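PDB 4QQS: glycoside hydrolase family 43 from Halothermothrix orenii, which hydrolyses glycosidic bonds, with alpha-L-arabinofuranosidase activity, and probably takes part in the breakdown of xylan. Local coordinates for residues Gln182-Ile187 against Ser238-Leu243. Residues are numbered along the deposited sequence; the frame is centred on the assembly and turned at random. Where two conformers were deposited one is given.
Sequences QDWEGI and SGNPIL
Two loops meet at the outer surface of the five-bladed beta-propeller of this GH43 enzyme. A short 3-10 turn in 182-187 faces the irregular run 238-243. W184 lies with one face against the N240-P241 peptide, which is cis. P241 CB sits over the six-membered ring of W184, 3.9 Å from its centroid and 19° off the normal, a CH-pi contact. E185 CG lies against the opposite face, toward the rim. The indole edge turns to Q182, whose OE1 accepts two hydrogen bonds. N240 ND2 bonds to Q182 OE1 at 3.0 Å, nearly straight, in the carbonyl plane and on a lone pair. W184 NE1 bonds to Q182 OE1 at 2.8 Å from above the carbonyl plane, not along a lone pair. The side-chain amides of Q182 and N240 stand almost perpendicular, 83° apart. Both loops lean on the blade containing strands 205-212 and 221-227: W184 touches Y210 and S221, and N240 OD1 accepts from Y224 N. With NE2 bonded to Y237 O and OE1 taking two N-H donors, the orientation of the Q182 amide is set, while OE1 of buried E185 accepts from Q182 N at 2.8 Å and forms a salt bridge with K236. The W184 side chain is about 10 Å from that of E195, the predicted proton donor.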
# COMPACT_ATOMS: atom_id res chain seq x y z
N GLN A 182 18.74 -6.54 2.63
CA GLN A 182 19.14 -6.53 4.04
C GLN A 182 18.82 -7.88 4.68
O GLN A 182 17.89 -8.56 4.27
CB GLN A 182 18.39 -5.42 4.80
CG GLN A 182 18.72 -4.02 4.34
CD GLN A 182 17.97 -2.98 5.14
OE1 GLN A 182 16.75 -2.94 5.14
NE2 GLN A 182 18.71 -2.16 5.87
N ASP A 183 19.58 -8.22 5.72
CA ASP A 183 19.41 -9.52 6.36
C ASP A 183 17.98 -9.77 6.83
O ASP A 183 17.51 -10.90 6.71
CB ASP A 183 20.37 -9.68 7.54
CG ASP A 183 21.77 -9.81 7.10
OD1 ASP A 183 22.14 -10.94 6.72
OD2 ASP A 183 22.49 -8.78 7.10
N TRP A 184 17.29 -8.76 7.35
CA TRP A 184 15.94 -8.97 7.88
C TRP A 184 14.92 -9.33 6.79
O TRP A 184 13.82 -9.75 7.12
CB TRP A 184 15.43 -7.73 8.66
CG TRP A 184 15.02 -6.60 7.79
CD1 TRP A 184 15.85 -5.67 7.22
CD2 TRP A 184 13.69 -6.27 7.34
NE1 TRP A 184 15.13 -4.79 6.45
CE2 TRP A 184 13.81 -5.13 6.50
CE3 TRP A 184 12.42 -6.81 7.54
CZ2 TRP A 184 12.71 -4.53 5.91
CZ3 TRP A 184 11.34 -6.21 6.93
CH2 TRP A 184 11.49 -5.08 6.14
N GLU A 185 15.30 -9.17 5.52
CA GLU A 185 14.39 -9.34 4.38
C GLU A 185 14.44 -10.73 3.76
O GLU A 185 13.98 -10.91 2.64
CB GLU A 185 14.72 -8.32 3.29
CG GLU A 185 14.64 -6.91 3.80
CD GLU A 185 15.01 -5.88 2.76
OE1 GLU A 185 16.10 -5.90 2.15
OE2 GLU A 185 14.18 -5.00 2.51
N GLY A 186 14.98 -11.71 4.47
CA GLY A 186 14.90 -13.09 4.00
C GLY A 186 15.74 -13.36 2.77
O GLY A 186 15.31 -14.07 1.85
N ILE A 187 16.95 -12.82 2.76
CA ILE A 187 17.79 -12.87 1.58
C ILE A 187 18.47 -14.22 1.35
O ILE A 187 19.20 -14.36 0.37
CB ILE A 187 18.83 -11.73 1.61
CG1 ILE A 187 19.63 -11.75 2.92
CG2 ILE A 187 18.12 -10.40 1.38
CD1 ILE A 187 20.84 -10.85 2.94
N SER A 238 19.22 1.45 8.21
CA SER A 238 20.00 0.37 8.79
C SER A 238 19.27 -0.36 9.91
O SER A 238 19.54 -1.53 10.18
CB SER A 238 21.31 0.92 9.33
OG SER A 238 21.06 1.77 10.44
N GLY A 239 18.34 0.33 10.57
CA GLY A 239 17.60 -0.22 11.69
C GLY A 239 16.28 -0.88 11.33
O GLY A 239 15.48 -1.17 12.21
N ASN A 240 16.04 -1.14 10.04
CA ASN A 240 14.84 -1.86 9.63
C ASN A 240 14.77 -3.24 10.29
O ASN A 240 15.79 -3.85 10.59
CB ASN A 240 14.86 -2.07 8.13
CG ASN A 240 14.43 -0.85 7.32
OD1 ASN A 240 13.72 0.03 7.82
ND2 ASN A 240 14.81 -0.83 6.05
N PRO A 241 13.56 -3.75 10.50
CA PRO A 241 12.27 -3.14 10.20
C PRO A 241 11.86 -2.13 11.27
O PRO A 241 12.26 -2.23 12.44
CB PRO A 241 11.31 -4.34 10.21
CG PRO A 241 11.93 -5.27 11.21
CD PRO A 241 13.41 -5.13 11.01
N ILE A 242 11.01 -1.18 10.87
CA ILE A 242 10.44 -0.21 11.80
C ILE A 242 9.12 -0.66 12.41
O ILE A 242 8.70 -0.09 13.42
CB ILE A 242 10.32 1.20 11.17
CG1 ILE A 242 9.29 1.23 10.05
CG2 ILE A 242 11.68 1.67 10.69
CD1 ILE A 242 8.97 2.66 9.60
N LEU A 243 8.49 -1.67 11.83
CA LEU A 243 7.25 -2.20 12.37
C LEU A 243 7.27 -3.70 12.13
O LEU A 243 7.32 -4.16 10.99
CB LEU A 243 6.05 -1.52 11.73
CG LEU A 243 4.71 -1.79 12.41
CD1 LEU A 243 4.69 -1.31 13.86
CD2 LEU A 243 3.58 -1.13 11.64